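Local atomic coordinates of CELL WALL surface anchor family protein (Streptococcus pneumoniae, PDB entry 2Y1V), a protein that forms the backbone of the pneumococcal pilus as its major pilin, with successive subunits probably joined covalently into a fibre on the cell surface. Residues Gly127-Gly132 against Phe294-Asn299; Lys165-Lys170 against Val192-Val197; Pro311-Asp316 against Leu367-Glu372; Thr318-Trp323 against Ala393-Val398; Gly334-Phe339 against Thr354-Lys359. All blocks are in the same frame, centred on the assembly; numbering follows the deposited sequence.

The five contacts fall into two groups of the pilin shaft. Contacts 1 and 2 both reach one large sheet, through strands 129-134 and 149-167, their centres about 24 Å apart; contact 2 lies within the chain loop that contact 1 closes. Contacts 3, 4 and 5 belong to the next Cna-B-like unit: contact 4 lies about 15 Å from contact 3 and 13 Å from contact 5, centre to centre, and touches both, Ala393 meeting Pro311 and Asn312 of contact 3, and Leu319 packing against Phe339 and Leu355 of contact 5. Contacts 2 and 4 each contain a lysine bonded covalently to an asparagine. Bound nickel ions lie about 7 Å from the side chains of Lys165 (contact 2) and Thr371 (contact 3).

Contact 1 of 5, residues Gly127-Gly132 against Phe294-Asn299; sequences GATLTG and FNYGNN
The carbonyl oxygen of Leu130 is gripped by three partners where strand 129-134 meets the end of strand 288-297 of the Cna-B-like domain. Asn298 ND2 donates to Leu130 O over 3.1 Å, nearly straight (164°), onto a lone pair in the carbonyl plane, and the oxygen lies almost in the plane of the Asn298 amide. A water donates to the same Leu130 O, and Asn205 ND2 from a neighbouring loop supplies another bond. That water also accepts from Thr129 OG1 and donates to Asn298 OD1 at 2.7 Å, so both ends of the Asn298 amide are engaged and its flip is fixed. Thr129 CB packs against Asn298 ND2 at 3.7 Å.

A second grip lies towards Gly127. With CG of Tyr296 between its backbone N and carbonyl carbon (chi1 72°), the ring reaches across to Gly127. The two strand ends are tied together in this way, while Thr129 and Thr131 pair their backbones with strand 149-167. The Tyr296 hydroxyl, OH, donates to Gly127 O at 2.8 Å, in the plane of that carbonyl.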
# COMPACT_ATOMS: atom_id res chain seq x y z
N GLY A 127 -12.47 16.20 1.32
CA GLY A 127 -11.03 16.38 1.32
C GLY A 127 -10.50 17.29 0.22
O GLY A 127 -9.42 17.05 -0.33
N ALA A 128 -11.25 18.34 -0.11
CA ALA A 128 -10.74 19.30 -1.09
C ALA A 128 -9.88 20.35 -0.40
O ALA A 128 -10.10 20.69 0.76
CB ALA A 128 -11.89 19.95 -1.86
N THR A 129 -8.89 20.85 -1.12
CA THR A 129 -8.01 21.88 -0.60
C THR A 129 -8.20 23.13 -1.45
O THR A 129 -8.64 23.05 -2.61
CB THR A 129 -6.51 21.45 -0.63
OG1 THR A 129 -6.13 21.08 -1.95
CG2 THR A 129 -6.25 20.28 0.26
N LEU A 130 -7.84 24.28 -0.89
CA LEU A 130 -7.94 25.53 -1.62
C LEU A 130 -6.92 25.55 -2.76
O LEU A 130 -5.74 25.27 -2.53
CB LEU A 130 -7.68 26.70 -0.69
CG LEU A 130 -8.72 26.90 0.40
CD1 LEU A 130 -8.31 28.02 1.33
CD2 LEU A 130 -10.10 27.15 -0.21
N THR A 131 -7.39 25.90 -3.96
CA THR A 131 -6.51 26.01 -5.13
C THR A 131 -6.29 27.45 -5.63
O THR A 131 -5.28 28.06 -5.33
CB THR A 131 -7.02 25.16 -6.30
OG1 THR A 131 -8.41 25.42 -6.53
CG2 THR A 131 -6.80 23.68 -6.02
N GLY A 132 -7.23 27.98 -6.41
CA GLY A 132 -7.08 29.31 -7.00
C GLY A 132 -7.55 30.44 -6.11
O GLY A 132 -8.33 30.23 -5.18
N PHE A 294 -1.71 7.78 -0.87
CA PHE A 294 -1.23 9.07 -1.38
C PHE A 294 -1.53 10.09 -0.33
O PHE A 294 -2.68 10.30 0.05
CB PHE A 294 -1.94 9.45 -2.69
CG PHE A 294 -1.58 10.82 -3.19
CD1 PHE A 294 -0.33 11.07 -3.75
CD2 PHE A 294 -2.49 11.87 -3.13
CE1 PHE A 294 0.01 12.33 -4.23
CE2 PHE A 294 -2.16 13.15 -3.61
CZ PHE A 294 -0.91 13.38 -4.16
N ASN A 295 -0.47 10.74 0.13
CA ASN A 295 -0.54 11.63 1.27
C ASN A 295 -0.13 13.02 0.82
O ASN A 295 1.02 13.23 0.43
CB ASN A 295 0.40 11.13 2.36
CG ASN A 295 -0.06 9.82 2.94
OD1 ASN A 295 -0.94 9.79 3.81
ND2 ASN A 295 0.55 8.71 2.49
N TYR A 296 -1.08 13.95 0.89
CA TYR A 296 -0.92 15.26 0.27
C TYR A 296 -1.56 16.34 1.14
O TYR A 296 -2.25 16.05 2.11
CB TYR A 296 -1.59 15.27 -1.12
CG TYR A 296 -3.10 15.26 -1.06
CD1 TYR A 296 -3.81 14.10 -0.73
CD2 TYR A 296 -3.84 16.41 -1.33
CE1 TYR A 296 -5.23 14.09 -0.68
CE2 TYR A 296 -5.23 16.41 -1.28
CZ TYR A 296 -5.92 15.25 -0.95
OH TYR A 296 -7.29 15.26 -0.88
N GLY A 297 -1.31 17.60 0.79
CA GLY A 297 -1.85 18.70 1.54
C GLY A 297 -1.29 20.02 1.12
O GLY A 297 -0.26 20.09 0.42
N ASN A 298 -1.97 21.09 1.51
CA ASN A 298 -1.40 22.43 1.37
C ASN A 298 -0.35 22.67 2.46
O ASN A 298 0.49 23.56 2.34
CB ASN A 298 -2.50 23.49 1.41
CG ASN A 298 -3.25 23.59 0.09
OD1 ASN A 298 -2.84 23.00 -0.91
ND2 ASN A 298 -4.33 24.37 0.08
N ASN A 299 -0.45 21.88 3.53
CA ASN A 299 0.50 21.89 4.63
C ASN A 299 1.38 20.65 4.48
O ASN A 299 0.95 19.67 3.85
CB ASN A 299 -0.23 21.82 5.98
CG ASN A 299 -1.27 22.90 6.14
OD1 ASN A 299 -1.20 23.95 5.50
ND2 ASN A 299 -2.26 22.66 7.00
O HOH W 1 -4.19 22.88 -3.22

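Contact 2 of 5, residues Lys165-Lys170 against Val192-Val197; sequences KDFKGK and VEYEIV
Lys165 reaches across the neighbouring strand, meeting a different group at almost each step from CB to its tip. CB lies 3.9 Å from Glu195 O; CG, placed anti to the backbone N (chi1 177°), comes closer to that oxygen and rests 4.2 Å from Ile196 CG1. The chain stays extended, so that CE reaches the Tyr194 ring, 3.7 Å from CD1. Its tip, NZ, sits over a face of that ring, 4.4 Å from the centroid. NZ is bonded covalently to CG of Asn290 and hydrogen-bonds Asp213; as an isopeptide amide nitrogen it has no ammonium charge, so it lies over the ring in cation-pi geometry without being a true cation.

Beneath this, strands 149-167 and 191-200 run antiparallel. Asp166 and Glu195 form the hydrogen-bonded pair, while Lys165 with Ile196 and Phe167 with Tyr194 are non-hydrogen-bonded ones. Phe167 lies alongside Tyr194, their planes 21° apart and so offset that there is little overlap, and its CE1 presses to 3.3 Å from Val192 CG1. A type II beta turn from Phe167 to Lys170 follows. Lys168 N bonds Glu193 O at 2.7 Å, and the Glu195 carboxylate leans on the turn, OE1 accepting from Ala171 N while Gly169 N gives OE2 a weak bond.

A lysine and an asparagine on separate strands joined side chain to side chain, with an acidic residue at the bond, form the intramolecular isopeptide site of Gram-positive pilin domains.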
# COMPACT_ATOMS: atom_id res chain seq x y z
N LYS A 165 -4.79 2.54 -8.22
CA LYS A 165 -3.69 1.62 -8.53
C LYS A 165 -4.26 0.34 -9.14
O LYS A 165 -5.30 -0.14 -8.71
CB LYS A 165 -2.91 1.27 -7.27
CG LYS A 165 -1.79 0.26 -7.52
CD LYS A 165 -1.13 -0.17 -6.22
CE LYS A 165 -0.14 -1.31 -6.46
NZ LYS A 165 0.31 -1.89 -5.16
N ASP A 166 -3.57 -0.22 -10.13
CA ASP A 166 -4.02 -1.47 -10.74
C ASP A 166 -2.85 -2.05 -11.54
O ASP A 166 -1.78 -1.45 -11.59
CB ASP A 166 -5.21 -1.22 -11.65
CG ASP A 166 -6.21 -2.38 -11.69
OD1 ASP A 166 -5.81 -3.56 -11.58
OD2 ASP A 166 -7.41 -2.11 -11.84
N PHE A 167 -3.04 -3.21 -12.14
CA PHE A 167 -2.00 -3.75 -12.99
C PHE A 167 -1.73 -2.82 -14.18
O PHE A 167 -2.63 -2.11 -14.64
CB PHE A 167 -2.37 -5.16 -13.48
CG PHE A 167 -2.52 -6.17 -12.37
CD1 PHE A 167 -1.46 -6.44 -11.51
CD2 PHE A 167 -3.72 -6.84 -12.19
CE1 PHE A 167 -1.60 -7.37 -10.50
CE2 PHE A 167 -3.86 -7.76 -11.18
CZ PHE A 167 -2.79 -8.03 -10.34
N LYS A 168 -0.49 -2.84 -14.66
CA LYS A 168 -0.10 -2.12 -15.86
C LYS A 168 -1.23 -2.12 -16.90
O LYS A 168 -1.73 -3.16 -17.28
CB LYS A 168 1.14 -2.79 -16.47
CG LYS A 168 1.67 -2.11 -17.73
CD LYS A 168 2.89 -2.84 -18.27
CE LYS A 168 3.21 -2.41 -19.70
NZ LYS A 168 2.04 -2.68 -20.57
N GLY A 169 -1.63 -0.93 -17.33
CA GLY A 169 -2.67 -0.80 -18.34
C GLY A 169 -4.09 -0.62 -17.83
O GLY A 169 -4.91 -0.03 -18.52
N LYS A 170 -4.38 -1.09 -16.62
CA LYS A 170 -5.75 -1.11 -16.12
C LYS A 170 -6.17 0.03 -15.19
O LYS A 170 -7.34 0.08 -14.77
CB LYS A 170 -6.02 -2.45 -15.42
CG LYS A 170 -6.39 -3.60 -16.35
CD LYS A 170 -5.22 -4.52 -16.62
CE LYS A 170 -5.67 -5.99 -16.73
NZ LYS A 170 -4.55 -6.90 -17.09
N VAL A 192 5.07 -8.99 -11.61
CA VAL A 192 3.82 -8.26 -11.64
C VAL A 192 4.11 -6.79 -11.90
O VAL A 192 4.93 -6.19 -11.23
CB VAL A 192 3.08 -8.37 -10.31
CG1 VAL A 192 1.73 -7.67 -10.43
CG2 VAL A 192 2.90 -9.83 -9.89
N GLU A 193 3.42 -6.22 -12.88
CA GLU A 193 3.65 -4.84 -13.27
C GLU A 193 2.47 -3.99 -12.86
O GLU A 193 1.33 -4.25 -13.26
CB GLU A 193 3.90 -4.75 -14.77
CG GLU A 193 5.29 -5.27 -15.15
CD GLU A 193 5.68 -5.00 -16.59
OE1 GLU A 193 4.87 -5.28 -17.51
OE2 GLU A 193 6.83 -4.54 -16.79
N TYR A 194 2.75 -2.97 -12.06
CA TYR A 194 1.70 -2.15 -11.48
C TYR A 194 1.74 -0.74 -12.04
O TYR A 194 2.75 -0.27 -12.55
CB TYR A 194 1.87 -2.07 -9.96
CG TYR A 194 1.75 -3.38 -9.19
CD1 TYR A 194 0.51 -3.96 -8.94
CD2 TYR A 194 2.87 -3.98 -8.67
CE1 TYR A 194 0.40 -5.14 -8.22
CE2 TYR A 194 2.79 -5.15 -7.94
CZ TYR A 194 1.55 -5.72 -7.72
OH TYR A 194 1.50 -6.88 -7.00
N GLU A 195 0.63 -0.04 -11.86
CA GLU A 195 0.43 1.28 -12.40
C GLU A 195 -0.29 2.12 -11.35
O GLU A 195 -1.34 1.70 -10.81
CB GLU A 195 -0.46 1.12 -13.61
CG GLU A 195 -0.73 2.34 -14.43
CD GLU A 195 -1.41 1.96 -15.75
OE1 GLU A 195 -2.51 1.39 -15.72
OE2 GLU A 195 -0.82 2.20 -16.82
N ILE A 196 0.27 3.29 -11.06
CA ILE A 196 -0.44 4.27 -10.21
C ILE A 196 -0.73 5.55 -10.98
O ILE A 196 0.19 6.21 -11.44
CB ILE A 196 0.37 4.66 -8.96
CG1 ILE A 196 0.87 3.43 -8.21
CG2 ILE A 196 -0.46 5.50 -8.08
CD1 ILE A 196 1.82 3.78 -7.06
N VAL A 197 -2.00 5.90 -11.11
CA VAL A 197 -2.37 7.10 -11.84
C VAL A 197 -3.09 8.08 -10.95
O VAL A 197 -4.20 7.81 -10.49
CB VAL A 197 -3.26 6.79 -13.05
CG1 VAL A 197 -3.60 8.06 -13.79
CG2 VAL A 197 -2.58 5.82 -13.99

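Contact 3 of 5, residues Pro311-Asp316 against Leu367-Glu372; sequences PNENGD and LDKNTE
Pro311, Lys369 and Leu367 bury most of the surface between these two loops. Pro311 presses its ring on backbone: CD lies 3.2 Å from Asp368 O and 3.3 Å from Thr371 O. Its CG packs against CB of Leu367 at 3.6 Å, the two side chains crossing at about a right angle. Leu367 also uses its backbone, donating N-H to Gly315 O at 3.0 Å, close to straight (164°) and on a lone pair in the carbonyl plane. Gly315 has a positive phi, and its CA comes within 4.6 Å of Leu367 CA.

Lys369 takes the other flank. Its CG sits between the backbone N and the carbonyl carbon (chi1 83°), and from there the chain extends alongside Glu313, the two side chains pointing the same way. The result is a long salt bridge, Glu313 OE2 to Lys369 NZ, at 3.5 Å, on the exposed side. Further in, CB of Lys369 rests 3.7 Å from Asn312 O.

Both loops are shaped by type I turns, Asn312 to Gly315 and Asp368 to Thr371. Asn312 OD1 accepts from Asp316 N at 2.9 Å, bracing the first turn. Segment 311-316 leads into strand 317-325, and segment 367-372 connects strands 361-364 and 373-377; Leu367 packs on Leu341 of strand 337-343, and Pro311 and Leu367 both lie on Tyr373 of strand 373-377.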
# COMPACT_ATOMS: atom_id res chain seq x y z
N PRO A 311 0.81 -11.87 13.32
CA PRO A 311 0.66 -11.95 14.77
C PRO A 311 1.90 -12.63 15.32
O PRO A 311 2.68 -13.19 14.55
CB PRO A 311 -0.55 -12.87 14.96
CG PRO A 311 -1.29 -12.79 13.70
CD PRO A 311 -0.25 -12.61 12.62
N ASN A 312 2.08 -12.59 16.64
CA ASN A 312 3.13 -13.40 17.25
C ASN A 312 2.68 -14.86 17.27
O ASN A 312 1.65 -15.23 16.68
CB ASN A 312 3.45 -12.91 18.66
CG ASN A 312 2.25 -12.97 19.59
OD1 ASN A 312 1.21 -13.56 19.27
ND2 ASN A 312 2.38 -12.33 20.75
N GLU A 313 3.45 -15.68 17.98
CA GLU A 313 3.16 -17.11 18.12
C GLU A 313 1.77 -17.43 18.70
O GLU A 313 1.16 -18.43 18.33
CB GLU A 313 4.25 -17.78 18.96
CG GLU A 313 4.16 -19.31 19.00
CD GLU A 313 4.52 -19.94 17.66
OE1 GLU A 313 4.87 -19.18 16.72
OE2 GLU A 313 4.45 -21.18 17.55
N ASN A 314 1.27 -16.56 19.59
CA ASN A 314 -0.01 -16.80 20.25
C ASN A 314 -1.23 -16.40 19.43
O ASN A 314 -2.37 -16.59 19.88
CB ASN A 314 -0.09 -16.06 21.59
CG ASN A 314 1.15 -16.25 22.46
OD1 ASN A 314 1.64 -15.31 23.08
ND2 ASN A 314 1.67 -17.47 22.49
N GLY A 315 -1.00 -15.85 18.24
CA GLY A 315 -2.07 -15.32 17.40
C GLY A 315 -2.52 -13.96 17.88
O GLY A 315 -3.68 -13.57 17.68
N ASP A 316 -1.60 -13.24 18.52
CA ASP A 316 -1.85 -11.94 19.15
C ASP A 316 -1.14 -10.84 18.34
O ASP A 316 -0.00 -11.03 17.89
CB ASP A 316 -1.30 -11.93 20.57
CG ASP A 316 -2.17 -12.71 21.56
OD1 ASP A 316 -3.42 -12.66 21.46
OD2 ASP A 316 -1.60 -13.34 22.48
N LEU A 367 -5.84 -14.64 15.91
CA LEU A 367 -5.50 -14.37 14.51
C LEU A 367 -4.62 -15.47 13.98
O LEU A 367 -4.02 -16.22 14.74
CB LEU A 367 -4.83 -13.00 14.37
CG LEU A 367 -5.73 -11.85 14.81
CD1 LEU A 367 -5.04 -10.54 14.65
CD2 LEU A 367 -7.01 -11.86 14.00
N ASP A 368 -4.54 -15.59 12.66
CA ASP A 368 -3.73 -16.64 12.06
C ASP A 368 -2.28 -16.16 12.06
O ASP A 368 -1.98 -15.09 11.56
CB ASP A 368 -4.22 -16.93 10.64
CG ASP A 368 -3.29 -17.87 9.87
OD1 ASP A 368 -2.07 -17.89 10.14
OD2 ASP A 368 -3.79 -18.60 8.99
N LYS A 369 -1.40 -16.96 12.65
CA LYS A 369 0.00 -16.57 12.81
C LYS A 369 0.80 -16.59 11.51
O LYS A 369 1.96 -16.19 11.48
CB LYS A 369 0.69 -17.46 13.86
CG LYS A 369 1.19 -18.77 13.29
CD LYS A 369 1.81 -19.68 14.32
CE LYS A 369 1.90 -21.11 13.80
NZ LYS A 369 2.31 -22.06 14.88
N ASN A 370 0.18 -17.05 10.43
CA ASN A 370 0.85 -17.11 9.12
C ASN A 370 0.35 -16.04 8.18
O ASN A 370 0.82 -15.92 7.05
CB ASN A 370 0.64 -18.48 8.47
CG ASN A 370 1.43 -19.59 9.15
OD1 ASN A 370 2.66 -19.60 9.14
ND2 ASN A 370 0.72 -20.55 9.74
N THR A 371 -0.61 -15.25 8.66
CA THR A 371 -1.35 -14.27 7.87
C THR A 371 -0.91 -12.85 8.23
O THR A 371 -0.73 -12.52 9.40
CB THR A 371 -2.88 -14.46 8.12
OG1 THR A 371 -3.29 -15.77 7.70
CG2 THR A 371 -3.72 -13.41 7.37
N GLU A 372 -0.71 -12.00 7.22
CA GLU A 372 -0.31 -10.61 7.48
C GLU A 372 -1.54 -9.73 7.55
O GLU A 372 -2.48 -9.93 6.77
CB GLU A 372 0.64 -10.08 6.40
CG GLU A 372 2.04 -10.74 6.36
CD GLU A 372 2.91 -10.20 5.23
OE1 GLU A 372 3.30 -9.01 5.31
OE2 GLU A 372 3.18 -10.94 4.25

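Contact 4 of 5, residues Thr318-Trp323 against Ala393-Val398; sequences TLTKTW and AGEIAV
Backbone hydrogen bonds join Thr318-Thr322 to Gly394-Val398 in parallel register, the strand axes only 20° apart. Ile396 N donates to Thr318 O at 2.9 Å, nearly straight, and Thr320 N, Val398 N and Thr322 N continue the series. Thr318 N also bonds Gly394 O at 2.8 Å, arriving above the carbonyl plane. CA-H groups of Leu319, Ala397 and Lys321 add short contacts to Ile396 O, Thr320 O and Val398 O.

Apolar packing occupies one face. CD1 of Leu319 meets CG2 of Val398 at 3.6 Å, and Leu319 CG, anti to the backbone N (chi1 166°), helps to carry that CD1 methyl towards the neighbouring strand; Ile396 CG2 lies farther off. Phe375 covers Leu319 and Ile396.

The face with Thr318, Thr320, Glu395 and Ala397 is mainly polar. Glu395, folded back at CG (chi2 -64°), comes alongside Thr318, its OE1 3.4 Å from Thr318 CB. A water lies between the strands, near Thr318 O, Glu395 OE1 and Thr320 OG1, 2.7 Å from the last. Thr318 OG1 is held by Thr363.

The buried face also carries Lys321, whose NZ is joined covalently to CG of Asn400 on the same strand as Val398. The chemistry implies a strand pair held by more than hydrogen bonds, as in Cna-B-like pilin domains, where such isopeptide bonds are thought to resist unfolding under pull.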
# COMPACT_ATOMS: atom_id res chain seq x y z
N THR A 318 -0.83 -6.40 18.38
CA THR A 318 -1.08 -5.22 19.18
C THR A 318 -0.81 -3.95 18.41
O THR A 318 0.23 -3.81 17.77
CB THR A 318 -0.19 -5.22 20.45
OG1 THR A 318 -0.56 -6.31 21.29
CG2 THR A 318 -0.35 -3.92 21.23
N LEU A 319 -1.76 -3.02 18.49
CA LEU A 319 -1.61 -1.67 17.92
C LEU A 319 -1.29 -0.73 19.04
O LEU A 319 -1.86 -0.84 20.12
CB LEU A 319 -2.92 -1.18 17.29
CG LEU A 319 -3.01 0.31 16.96
CD1 LEU A 319 -2.20 0.60 15.76
CD2 LEU A 319 -4.47 0.70 16.71
N THR A 320 -0.41 0.21 18.76
CA THR A 320 -0.01 1.19 19.75
C THR A 320 0.07 2.55 19.09
O THR A 320 0.77 2.71 18.11
CB THR A 320 1.34 0.83 20.36
OG1 THR A 320 1.32 -0.55 20.76
CG2 THR A 320 1.64 1.71 21.58
N LYS A 321 -0.64 3.53 19.65
CA LYS A 321 -0.71 4.86 19.07
C LYS A 321 -0.02 5.94 19.89
O LYS A 321 -0.07 5.96 21.13
CB LYS A 321 -2.16 5.28 18.83
CG LYS A 321 -2.30 6.45 17.85
CD LYS A 321 -3.74 6.60 17.39
CE LYS A 321 -3.83 7.35 16.08
NZ LYS A 321 -3.23 8.69 16.17
N THR A 322 0.65 6.83 19.16
CA THR A 322 1.22 8.03 19.74
C THR A 322 0.81 9.22 18.89
O THR A 322 0.47 9.08 17.71
CB THR A 322 2.75 7.95 19.80
OG1 THR A 322 3.25 7.70 18.49
CG2 THR A 322 3.20 6.83 20.70
N TRP A 323 0.86 10.40 19.49
CA TRP A 323 0.37 11.62 18.90
C TRP A 323 1.46 12.67 18.97
O TRP A 323 2.24 12.71 19.93
CB TRP A 323 -0.86 12.12 19.68
CG TRP A 323 -2.01 11.13 19.76
CD1 TRP A 323 -2.14 10.08 20.64
CD2 TRP A 323 -3.20 11.12 18.95
NE1 TRP A 323 -3.33 9.41 20.40
CE2 TRP A 323 -4.00 10.03 19.38
CE3 TRP A 323 -3.67 11.93 17.91
CZ2 TRP A 323 -5.22 9.73 18.80
CZ3 TRP A 323 -4.90 11.61 17.32
CH2 TRP A 323 -5.65 10.53 17.76
N ALA A 393 7.18 -9.24 15.09
CA ALA A 393 5.91 -9.91 14.96
C ALA A 393 5.00 -9.53 16.13
O ALA A 393 5.44 -9.49 17.29
CB ALA A 393 6.13 -11.39 14.94
N GLY A 394 3.74 -9.26 15.83
CA GLY A 394 2.79 -8.97 16.88
C GLY A 394 2.70 -7.52 17.29
O GLY A 394 1.89 -7.18 18.16
N GLU A 395 3.52 -6.66 16.67
CA GLU A 395 3.49 -5.23 17.00
C GLU A 395 3.35 -4.29 15.79
O GLU A 395 4.15 -4.32 14.86
CB GLU A 395 4.74 -4.84 17.80
CG GLU A 395 4.97 -5.65 19.08
CD GLU A 395 3.88 -5.47 20.12
OE1 GLU A 395 3.07 -4.52 19.98
OE2 GLU A 395 3.82 -6.29 21.08
N ILE A 396 2.33 -3.44 15.82
CA ILE A 396 2.21 -2.36 14.85
C ILE A 396 2.06 -1.04 15.57
O ILE A 396 1.20 -0.89 16.45
CB ILE A 396 1.00 -2.55 13.92
CG1 ILE A 396 1.24 -3.71 12.98
CG2 ILE A 396 0.74 -1.30 13.12
CD1 ILE A 396 -0.01 -4.26 12.42
N ALA A 397 2.90 -0.08 15.20
CA ALA A 397 2.88 1.24 15.84
C ALA A 397 2.50 2.34 14.85
O ALA A 397 2.93 2.34 13.70
CB ALA A 397 4.21 1.55 16.51
N VAL A 398 1.71 3.29 15.33
CA VAL A 398 1.17 4.36 14.52
C VAL A 398 1.37 5.68 15.21
O VAL A 398 1.12 5.83 16.40
CB VAL A 398 -0.32 4.16 14.26
CG1 VAL A 398 -0.87 5.33 13.44
CG2 VAL A 398 -0.54 2.86 13.53
O HOH W 2 2.31 -2.38 18.99

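Contact 5 of 5, residues Gly334-Phe339 against Thr354-Lys359; sequences GAEATF and TLTTDK
The open end of the beta hairpin of strands 337-343 and 349-355 lies here, where the first strand begins and the second ends. Ala337 and Leu355 form the hydrogen-bonded antiparallel pair: Leu355 N donates to Ala337 O at 2.8 Å, and Ala337 N returns to Leu355 O over a longer 3.1 Å, both donors tilted some 20° from the carbonyl planes. Thr338 and Thr354 stand opposite as the non-hydrogen-bonded pair. Their hydroxyls, OG1 to OG1, are 3.4 Å apart, a weak bond in which either could donate.

The side chains split between two faces. Towards the interior, Ala337 CB packs near Leu355 CB, and CE1 of Phe339 meets CD2 of Leu355 at 4.0 Å; strand 317-325 backs both Phe339 and Leu355, through Leu319 and Lys321. On the other face Glu336, its CG anti to the backbone N (chi1 -154°) and the chain straight beyond it, crosses Thr354 obliquely, its CG lying against the CG2 methyl.

After the pair ends, the chain turns in a type I beta turn from Thr356 to Lys359, closed by Lys359 N donating to Thr356 O. There Thr357 OG1 comes within 3.7 Å of Ala335 C. With strand 373-377 on the far flank of strand 337-343, the hairpin completes a three-stranded antiparallel sheet packed on a second sheet, the two-sheet build typical of Cna-B-like pilin domains.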
# COMPACT_ATOMS: atom_id res chain seq x y z
N GLY A 334 -5.51 13.28 20.45
CA GLY A 334 -6.39 14.24 19.77
C GLY A 334 -7.86 13.87 19.78
O GLY A 334 -8.72 14.74 19.82
N ALA A 335 -8.16 12.58 19.73
CA ALA A 335 -9.55 12.16 19.76
C ALA A 335 -9.65 10.65 19.73
O ALA A 335 -8.64 9.95 19.77
CB ALA A 335 -10.32 12.75 18.58
N GLU A 336 -10.88 10.16 19.65
CA GLU A 336 -11.10 8.75 19.47
C GLU A 336 -10.46 8.36 18.14
O GLU A 336 -10.43 9.15 17.18
CB GLU A 336 -12.59 8.46 19.49
CG GLU A 336 -12.94 7.05 19.94
CD GLU A 336 -14.45 6.85 20.13
OE1 GLU A 336 -15.19 6.96 19.12
OE2 GLU A 336 -14.88 6.55 21.27
N ALA A 337 -9.91 7.15 18.09
CA ALA A 337 -9.18 6.70 16.94
C ALA A 337 -9.69 5.32 16.57
O ALA A 337 -9.53 4.37 17.33
CB ALA A 337 -7.71 6.66 17.26
N THR A 338 -10.33 5.22 15.41
CA THR A 338 -10.91 3.96 14.99
C THR A 338 -10.11 3.34 13.86
O THR A 338 -9.63 4.04 12.98
CB THR A 338 -12.36 4.13 14.57
OG1 THR A 338 -13.12 4.53 15.72
CG2 THR A 338 -12.92 2.84 14.03
N PHE A 339 -9.96 2.02 13.90
CA PHE A 339 -9.14 1.32 12.91
C PHE A 339 -9.86 0.10 12.41
O PHE A 339 -10.55 -0.57 13.18
CB PHE A 339 -7.83 0.83 13.52
CG PHE A 339 -6.98 1.90 14.10
CD1 PHE A 339 -7.24 2.43 15.35
CD2 PHE A 339 -5.86 2.33 13.42
CE1 PHE A 339 -6.43 3.40 15.88
CE2 PHE A 339 -5.06 3.31 13.95
CZ PHE A 339 -5.33 3.84 15.17
N THR A 354 -11.45 0.45 18.43
CA THR A 354 -11.42 1.87 18.71
C THR A 354 -10.51 2.10 19.90
O THR A 354 -10.49 1.30 20.84
CB THR A 354 -12.85 2.40 19.05
OG1 THR A 354 -13.74 2.08 17.97
CG2 THR A 354 -12.82 3.91 19.24
N LEU A 355 -9.75 3.18 19.85
CA LEU A 355 -8.89 3.59 20.94
C LEU A 355 -9.46 4.85 21.52
O LEU A 355 -9.46 5.88 20.83
CB LEU A 355 -7.48 3.87 20.43
CG LEU A 355 -6.38 2.81 20.59
CD1 LEU A 355 -6.92 1.39 20.42
CD2 LEU A 355 -5.21 3.06 19.63
N THR A 356 -9.98 4.79 22.75
CA THR A 356 -10.42 6.00 23.42
C THR A 356 -9.19 6.82 23.76
O THR A 356 -8.08 6.28 23.85
CB THR A 356 -11.30 5.74 24.69
OG1 THR A 356 -10.51 5.22 25.77
CG2 THR A 356 -12.45 4.78 24.38
N THR A 357 -9.40 8.12 23.94
CA THR A 357 -8.35 9.09 24.30
C THR A 357 -7.40 8.71 25.45
O THR A 357 -6.27 9.21 25.52
CB THR A 357 -9.02 10.43 24.64
OG1 THR A 357 -9.56 10.99 23.43
CG2 THR A 357 -8.02 11.40 25.27
N ASP A 358 -7.85 7.83 26.35
CA ASP A 358 -7.09 7.47 27.54
C ASP A 358 -6.27 6.19 27.40
O ASP A 358 -5.26 6.01 28.10
CB ASP A 358 -8.05 7.31 28.72
CG ASP A 358 -9.29 6.55 28.34
OD1 ASP A 358 -10.03 7.02 27.44
OD2 ASP A 358 -9.51 5.46 28.92
N LYS A 359 -6.70 5.31 26.50
CA LYS A 359 -6.07 4.00 26.32
C LYS A 359 -5.38 3.95 24.97
O LYS A 359 -6.04 3.84 23.95
CB LYS A 359 -7.13 2.89 26.39
CG LYS A 359 -7.94 2.75 25.09
CD LYS A 359 -9.24 1.97 25.27
CE LYS A 359 -9.79 1.50 23.91
NZ LYS A 359 -9.10 0.28 23.38